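Local coordinates for protein dihydropteroate synthase (Anaplasma phagocytophilum, PDB 6UCZ) that probably catalyses the condensation of a dihydropterin pyrophosphate with p-aminobenzoate to give dihydropteroate in folate synthesis, at residues Asn53-His58 with Lys94-Glu99; Glu99-Ala104 with Leu127-Ile132; Gln173-Leu178 with Ile224-Lys229. One frame throughout, in Å; residues are numbered along the deposited sequence.

Interaction 1 (Asn53-His58 with Lys94-Glu99); sequences NAAIRH and KEVLPE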
# COMPACT_ATOMS: atom_id res chain seq x y z
N ASN A 53 6.32 16.40 15.16
CA ASN A 53 5.12 16.62 15.95
C ASN A 53 3.87 16.58 15.07
O ASN A 53 2.83 16.06 15.49
CB ASN A 53 5.23 17.96 16.66
CG ASN A 53 4.44 18.01 17.93
OD1 ASN A 53 3.27 18.41 17.94
ND2 ASN A 53 5.06 17.60 19.03
N ALA A 54 3.97 17.09 13.84
CA ALA A 54 2.82 17.05 12.94
C ALA A 54 2.48 15.62 12.54
O ALA A 54 1.30 15.27 12.43
CB ALA A 54 3.08 17.92 11.71
N ALA A 55 3.50 14.79 12.33
CA ALA A 55 3.25 13.40 11.98
C ALA A 55 2.54 12.66 13.11
O ALA A 55 1.63 11.86 12.87
CB ALA A 55 4.56 12.70 11.61
N ILE A 56 2.94 12.93 14.36
CA ILE A 56 2.31 12.30 15.51
C ILE A 56 0.86 12.71 15.61
O ILE A 56 -0.02 11.90 15.91
CB ILE A 56 3.08 12.65 16.80
CG1 ILE A 56 4.56 12.29 16.68
CG2 ILE A 56 2.45 11.98 18.02
CD1 ILE A 56 4.79 10.87 16.25
N ARG A 57 0.58 13.99 15.35
CA ARG A 57 -0.79 14.47 15.36
C ARG A 57 -1.61 13.82 14.26
O ARG A 57 -2.77 13.46 14.47
CB ARG A 57 -0.82 15.99 15.24
N HIS A 58 -1.03 13.68 13.06
CA HIS A 58 -1.77 13.03 11.99
C HIS A 58 -2.03 11.56 12.32
O HIS A 58 -3.14 11.06 12.12
CB HIS A 58 -1.04 13.16 10.65
CG HIS A 58 -1.88 12.77 9.47
ND1 HIS A 58 -3.17 13.22 9.29
CD2 HIS A 58 -1.61 11.97 8.41
CE1 HIS A 58 -3.66 12.71 8.18
NE2 HIS A 58 -2.74 11.95 7.62
N LYS A 94 13.04 7.86 11.97
CA LYS A 94 13.44 7.41 13.30
C LYS A 94 12.94 8.36 14.39
O LYS A 94 12.85 7.95 15.55
CB LYS A 94 14.96 7.24 13.39
CG LYS A 94 15.77 8.53 13.39
CD LYS A 94 17.25 8.25 13.64
CE LYS A 94 18.09 9.51 13.50
NZ LYS A 94 19.51 9.28 13.86
N GLU A 95 12.63 9.61 14.05
CA GLU A 95 12.14 10.55 15.05
C GLU A 95 10.66 10.36 15.34
O GLU A 95 10.19 10.69 16.43
CB GLU A 95 12.37 11.99 14.57
CG GLU A 95 13.82 12.35 14.29
CD GLU A 95 14.67 12.39 15.55
OE1 GLU A 95 14.12 12.61 16.65
OE2 GLU A 95 15.90 12.20 15.42
N VAL A 96 9.90 9.82 14.39
CA VAL A 96 8.46 9.72 14.53
C VAL A 96 8.00 8.28 14.76
O VAL A 96 6.98 8.08 15.44
CB VAL A 96 7.76 10.31 13.29
CG1 VAL A 96 8.28 11.69 13.01
CG2 VAL A 96 7.96 9.42 12.08
N LEU A 97 8.72 7.30 14.25
CA LEU A 97 8.23 5.93 14.25
C LEU A 97 8.07 5.33 15.65
O LEU A 97 7.09 4.61 15.87
CB LEU A 97 9.15 5.09 13.35
CG LEU A 97 8.63 3.84 12.64
CD1 LEU A 97 7.33 4.15 11.89
CD2 LEU A 97 9.69 3.35 11.65
N PRO A 98 8.97 5.57 16.62
CA PRO A 98 8.72 5.02 17.97
C PRO A 98 7.42 5.52 18.60
O PRO A 98 6.68 4.72 19.19
CB PRO A 98 9.95 5.48 18.77
CG PRO A 98 11.01 5.66 17.77
CD PRO A 98 10.30 6.21 16.55
N GLU A 99 7.12 6.82 18.50
CA GLU A 99 5.89 7.33 19.11
C GLU A 99 4.66 6.84 18.35
O GLU A 99 3.66 6.49 18.97
CB GLU A 99 5.91 8.86 19.16
CG GLU A 99 6.36 9.43 20.51
CD GLU A 99 5.47 9.00 21.66
OE1 GLU A 99 4.40 9.61 21.87
OE2 GLU A 99 5.84 8.04 22.36

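Interaction 2 (Glu99-Ala104 with Leu127-Ile132); sequences EIIRIA and LGVDYI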
# COMPACT_ATOMS: atom_id res chain seq x y z
N GLU A 99 7.12 6.82 18.50
CA GLU A 99 5.89 7.33 19.11
C GLU A 99 4.66 6.84 18.35
O GLU A 99 3.66 6.49 18.97
CB GLU A 99 5.91 8.86 19.16
CG GLU A 99 6.36 9.43 20.51
CD GLU A 99 5.47 9.00 21.66
OE1 GLU A 99 4.40 9.61 21.87
OE2 GLU A 99 5.84 8.04 22.36
N ILE A 100 4.73 6.81 17.02
CA ILE A 100 3.61 6.30 16.23
C ILE A 100 3.33 4.85 16.58
O ILE A 100 2.17 4.45 16.74
CB ILE A 100 3.91 6.48 14.72
CG1 ILE A 100 3.90 7.97 14.35
CG2 ILE A 100 2.93 5.67 13.85
CD1 ILE A 100 4.49 8.25 12.96
N ILE A 101 4.38 4.04 16.72
CA ILE A 101 4.20 2.64 17.09
C ILE A 101 3.57 2.53 18.47
O ILE A 101 2.67 1.72 18.69
CB ILE A 101 5.54 1.89 16.99
CG1 ILE A 101 5.96 1.74 15.53
CG2 ILE A 101 5.46 0.53 17.69
CD1 ILE A 101 7.42 1.37 15.37
N ARG A 102 4.04 3.34 19.43
CA ARG A 102 3.49 3.29 20.78
C ARG A 102 2.03 3.71 20.80
O ARG A 102 1.19 3.06 21.44
CB ARG A 102 4.31 4.18 21.73
CG ARG A 102 3.92 4.01 23.20
CD ARG A 102 4.60 5.06 24.07
NE ARG A 102 4.08 6.39 23.79
CZ ARG A 102 3.01 6.92 24.38
NH1 ARG A 102 2.35 6.24 25.31
NH2 ARG A 102 2.62 8.14 24.03
N ILE A 103 1.71 4.81 20.13
CA ILE A 103 0.34 5.31 20.14
C ILE A 103 -0.58 4.36 19.39
O ILE A 103 -1.70 4.08 19.84
CB ILE A 103 0.31 6.74 19.55
CG1 ILE A 103 1.09 7.69 20.46
CG2 ILE A 103 -1.11 7.23 19.37
CD1 ILE A 103 1.58 8.94 19.77
N ALA A 104 -0.13 3.83 18.25
CA ALA A 104 -0.96 2.89 17.49
C ALA A 104 -1.18 1.60 18.26
O ALA A 104 -2.32 1.13 18.39
CB ALA A 104 -0.33 2.60 16.13
N LEU A 127 11.89 -1.58 15.61
CA LEU A 127 11.09 -0.69 16.46
C LEU A 127 9.72 -1.27 16.78
O LEU A 127 9.09 -0.83 17.74
CB LEU A 127 10.93 0.68 15.79
CG LEU A 127 12.18 1.54 15.71
CD1 LEU A 127 11.85 2.88 15.06
CD2 LEU A 127 12.77 1.72 17.12
N GLY A 128 9.27 -2.26 16.02
CA GLY A 128 8.03 -2.93 16.34
C GLY A 128 6.91 -2.83 15.33
O GLY A 128 5.76 -3.12 15.69
N VAL A 129 7.20 -2.43 14.08
CA VAL A 129 6.11 -2.35 13.10
C VAL A 129 5.62 -3.76 12.77
O VAL A 129 6.28 -4.77 13.01
CB VAL A 129 6.49 -1.59 11.81
CG1 VAL A 129 6.95 -0.18 12.13
CG2 VAL A 129 7.53 -2.34 10.97
N ASP A 130 4.40 -3.81 12.24
CA ASP A 130 3.68 -5.05 11.98
C ASP A 130 3.72 -5.48 10.52
O ASP A 130 3.58 -6.67 10.24
CB ASP A 130 2.21 -4.89 12.40
CG ASP A 130 2.08 -4.50 13.86
OD1 ASP A 130 2.18 -5.40 14.71
OD2 ASP A 130 1.93 -3.30 14.16
N TYR A 131 3.90 -4.55 9.59
CA TYR A 131 3.92 -4.85 8.17
C TYR A 131 5.12 -4.19 7.52
O TYR A 131 5.47 -3.06 7.87
CB TYR A 131 2.67 -4.33 7.41
CG TYR A 131 1.32 -4.81 7.89
CD1 TYR A 131 0.71 -4.26 9.01
CD2 TYR A 131 0.61 -5.75 7.16
CE1 TYR A 131 -0.55 -4.69 9.43
CE2 TYR A 131 -0.63 -6.18 7.55
CZ TYR A 131 -1.21 -5.64 8.68
OH TYR A 131 -2.46 -6.09 9.06
N ILE A 132 5.71 -4.88 6.55
CA ILE A 132 6.49 -4.22 5.51
C ILE A 132 5.56 -3.96 4.33
O ILE A 132 5.00 -4.90 3.75
CB ILE A 132 7.69 -5.07 5.05
CG1 ILE A 132 8.56 -5.52 6.22
CG2 ILE A 132 8.52 -4.27 4.04
CD1 ILE A 132 9.62 -6.51 5.79

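Interaction 3 (Gln173-Leu178 with Ile224-Lys229); sequences QPEQLL and IGKLKK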
# COMPACT_ATOMS: atom_id res chain seq x y z
N GLN A 173 -3.33 -4.81 -24.69
CA GLN A 173 -4.61 -5.33 -24.21
C GLN A 173 -4.68 -5.31 -22.69
O GLN A 173 -3.72 -5.74 -22.02
CB GLN A 173 -4.83 -6.75 -24.72
CG GLN A 173 -4.90 -6.83 -26.22
CD GLN A 173 -6.01 -5.96 -26.75
OE1 GLN A 173 -7.11 -5.92 -26.20
NE2 GLN A 173 -5.71 -5.22 -27.82
N PRO A 174 -5.77 -4.83 -22.10
CA PRO A 174 -5.86 -4.78 -20.64
C PRO A 174 -5.78 -6.15 -19.98
O PRO A 174 -5.19 -6.26 -18.90
CB PRO A 174 -7.20 -4.09 -20.39
CG PRO A 174 -7.99 -4.34 -21.64
CD PRO A 174 -6.99 -4.31 -22.75
N GLU A 175 -6.39 -7.18 -20.56
CA GLU A 175 -6.30 -8.51 -19.97
C GLU A 175 -4.85 -8.98 -19.88
O GLU A 175 -4.44 -9.59 -18.88
CB GLU A 175 -7.13 -9.50 -20.78
CG GLU A 175 -7.17 -10.91 -20.19
CD GLU A 175 -7.89 -11.91 -21.07
OE1 GLU A 175 -8.17 -11.57 -22.24
OE2 GLU A 175 -8.19 -13.02 -20.60
N GLN A 176 -4.05 -8.70 -20.91
CA GLN A 176 -2.65 -9.11 -20.87
C GLN A 176 -1.89 -8.38 -19.77
O GLN A 176 -1.00 -8.97 -19.14
CB GLN A 176 -1.99 -8.89 -22.24
CG GLN A 176 -0.50 -9.25 -22.27
CD GLN A 176 0.21 -8.69 -23.49
OE1 GLN A 176 -0.42 -8.37 -24.50
NE2 GLN A 176 1.54 -8.56 -23.39
N LEU A 177 -2.23 -7.11 -19.51
CA LEU A 177 -1.62 -6.41 -18.38
C LEU A 177 -1.90 -7.12 -17.06
O LEU A 177 -1.00 -7.27 -16.21
CB LEU A 177 -2.11 -4.96 -18.31
CG LEU A 177 -1.73 -4.24 -17.01
CD1 LEU A 177 -0.21 -4.03 -16.89
CD2 LEU A 177 -2.43 -2.90 -16.92
N LEU A 178 -3.15 -7.55 -16.84
CA LEU A 178 -3.48 -8.22 -15.59
C LEU A 178 -2.73 -9.55 -15.47
O LEU A 178 -2.26 -9.90 -14.38
CB LEU A 178 -4.99 -8.46 -15.51
CG LEU A 178 -5.55 -9.01 -14.20
CD1 LEU A 178 -4.95 -8.31 -13.00
CD2 LEU A 178 -7.06 -8.84 -14.19
N ILE A 224 -10.46 -6.92 -9.86
CA ILE A 224 -9.60 -7.25 -8.73
C ILE A 224 -9.87 -8.66 -8.22
O ILE A 224 -9.00 -9.28 -7.60
CB ILE A 224 -9.77 -6.19 -7.61
CG1 ILE A 224 -8.60 -6.26 -6.63
CG2 ILE A 224 -11.11 -6.37 -6.87
CD1 ILE A 224 -7.27 -5.81 -7.23
N GLY A 225 -11.07 -9.20 -8.47
CA GLY A 225 -11.37 -10.57 -8.09
C GLY A 225 -10.45 -11.60 -8.73
O GLY A 225 -10.21 -12.66 -8.14
N LYS A 226 -9.97 -11.33 -9.95
CA LYS A 226 -9.03 -12.25 -10.58
C LYS A 226 -7.70 -12.31 -9.82
O LYS A 226 -7.09 -13.38 -9.71
CB LYS A 226 -8.80 -11.88 -12.04
CG LYS A 226 -7.96 -12.91 -12.78
CD LYS A 226 -7.84 -12.61 -14.27
CE LYS A 226 -6.85 -13.56 -14.94
NZ LYS A 226 -6.89 -13.43 -16.42
N LEU A 227 -7.24 -11.19 -9.28
CA LEU A 227 -6.07 -11.23 -8.42
C LEU A 227 -6.39 -11.94 -7.10
O LEU A 227 -5.56 -12.69 -6.57
CB LEU A 227 -5.55 -9.82 -8.16
CG LEU A 227 -4.25 -9.69 -7.37
CD1 LEU A 227 -3.10 -10.46 -8.03
CD2 LEU A 227 -3.90 -8.22 -7.20
N LYS A 228 -7.59 -11.70 -6.56
CA LYS A 228 -8.00 -12.35 -5.32
C LYS A 228 -8.07 -13.86 -5.47
O LYS A 228 -7.84 -14.59 -4.49
CB LYS A 228 -9.37 -11.82 -4.90
CG LYS A 228 -9.37 -10.42 -4.31
CD LYS A 228 -9.05 -10.47 -2.84
CE LYS A 228 -10.03 -11.38 -2.11
NZ LYS A 228 -9.59 -11.56 -0.71
N LYS A 229 -8.38 -14.36 -6.67
CA LYS A 229 -8.51 -15.80 -6.90
C LYS A 229 -7.19 -16.54 -6.71
O LYS A 229 -7.19 -17.77 -6.70
CB LYS A 229 -9.06 -16.08 -8.30

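Interaction 1 (Asn53-His58 with Lys94-Glu99)
I56 and A55 on one side, V96 and E99 on the other, show how two neighbouring helices of a barrel can be joined without any hydrogen bond between 53-58 and 94-99, almost wholly by aliphatic carbon.

The apolar packing centres on one methyl. CD1 of I56 lies 3.7 Å from CB of E99 and 4.2 Å from CB of V96, with the two side chains I56 and E99 crossing at about a right angle. The ethyl branch of I56 starts beside its backbone N and then folds again at chi2 (-53°), a bend that carries CD1 into the angle between V96 and E99. From the preceding residue, CB of A55 meets CG1 of V96 at 4.1 Å.

The same methyl also rests on backbone: CD1 of I56 is 3.6 Å from the carbonyl O of V96, a van der Waals approach. Only the base of E99 takes part; its carboxylate is turned aside and salt-bridged to R102.

The contact lies in the helical layer of a TIM barrel, 94-99 leading into helix 97-106. Helix 52-64 follows strand 31-37, while helix 97-106 comes, with helix 86-93, after strand 69-73. I56 reaches further along this second helix to I100 and I103, whereas L97 and P98 pack against the end of helix 118-127, the next helix round the barrel.

Interaction 2 (Glu99-Ala104 with Leu127-Ile132)
I101 meets L127, G128 and V129 where helix 118-127 gives way to the next strand, and the first shell is a single isoleucine set against a turn. Its CD1 is held between two carbons, CB of L127 and CG1 of V129, each 3.6 Å away. CG1 of I101 adds a second touch on CG1 of V129 at 4.0 Å. The other branch lies over backbone: CG2 of I101 is 3.9 Å from the carbonyl O of L127. Because the ethyl branch runs nearly straight at chi2 (164°), CD1 is carried outward from the helix into the cleft between L127 and V129.

The turn itself is a Schellman motif. G128 takes a positive phi of 118° and ends helix 118-127 with two bonds back into its last turn, and the chain turns to present the backbone of L127-G128 and CG1 of V129 to the neighbouring helix. In the (beta/alpha)8 barrel this is an alpha-to-beta connection, leading into strand 131-134, which carries the pterin-pocket residue N133.

Further out, the connection and the strand are fixed by polar contacts. In the connection, D130 OD2 is hydrogen-bonded both to NE2 of H105, at the end of helix 97-106, and to the backbone N of V111 in strand 110-115; in the strand, Y131 OH bonds to E110 OE1. On the helix, R102 grips the carboxylate of E99 side-on, in the plane of its guanidinium: NE reaches OE2 at 2.8 Å, and NH2 reaches OE1 at 3.2 Å along an almost straight bond (174°). This salt bridge stays on a single turn of helix 97-106, with I101 extending from the same turn toward L127 and V129.

Interaction 3 (Gln173-Leu178 with Ile224-Lys229)
The first turn of the helix bearing E175 and L178 runs past the short helix of K226 at some distance, the CA atoms of L178 and L227 being 8.2 Å apart, and the contact is made by side chains. These are successive pieces of the helical layer of the TIM barrel: helix 174-194 follows strand 153-157, and helix 224-228, with helix 214-222 before it, follows strand 202-205. Q173 stands at the N-cap, and the segment therefore opens the long helix.

The apolar part of the contact is a leucine lying against a lysine's hydrocarbon chain. CD2 of L178 touches CD of K226 at 3.9 Å and CB of the same residue at 4.1 Å, so one methyl spans the near half of the lysine, and the two side chains meet obliquely. K226 is fully extended: with CG anti to the backbone N (chi1 -173°) and every later torsion close to 180°, its methylenes form a straight rod across the gap and deliver the ammonium to the other helix. Behind this outer pair, L178 also packs on I220 of helix 214-222, and L227 faces I182 and L185 further along the long helix.

The polar end of K226 completes the crossing. NZ is hydrogen-bonded to OD1 of N179, directly after L178 in sequence. E175, likewise extended, brings its carboxylate near enough for an electrostatic attraction that probably helps, though no salt bridge forms: OE2 of E175 stops 4.4 Å from NZ of K226.

Overall arrangement
Interactions 1 and 2 are consecutive links along one arc of the barrel's outer layer. Their centres are about 10 Å apart, they share E99 and helix 97-106, and they touch directly, with CD1 of I56 3.6 Å from CG1 of I100. Interaction 3 lies on the opposite side of the chain's centre, its own centre about 37 Å from that of interaction 1 and about 33 Å from that of interaction 2. V129 of interaction 2 and L178 of interaction 3 each have their side chain about 14 Å from the bound pterin monophosphate, and the side chain of I101 is about 9 Å from a bound sodium ion. The three contacts join helices and connections surrounding the pocket.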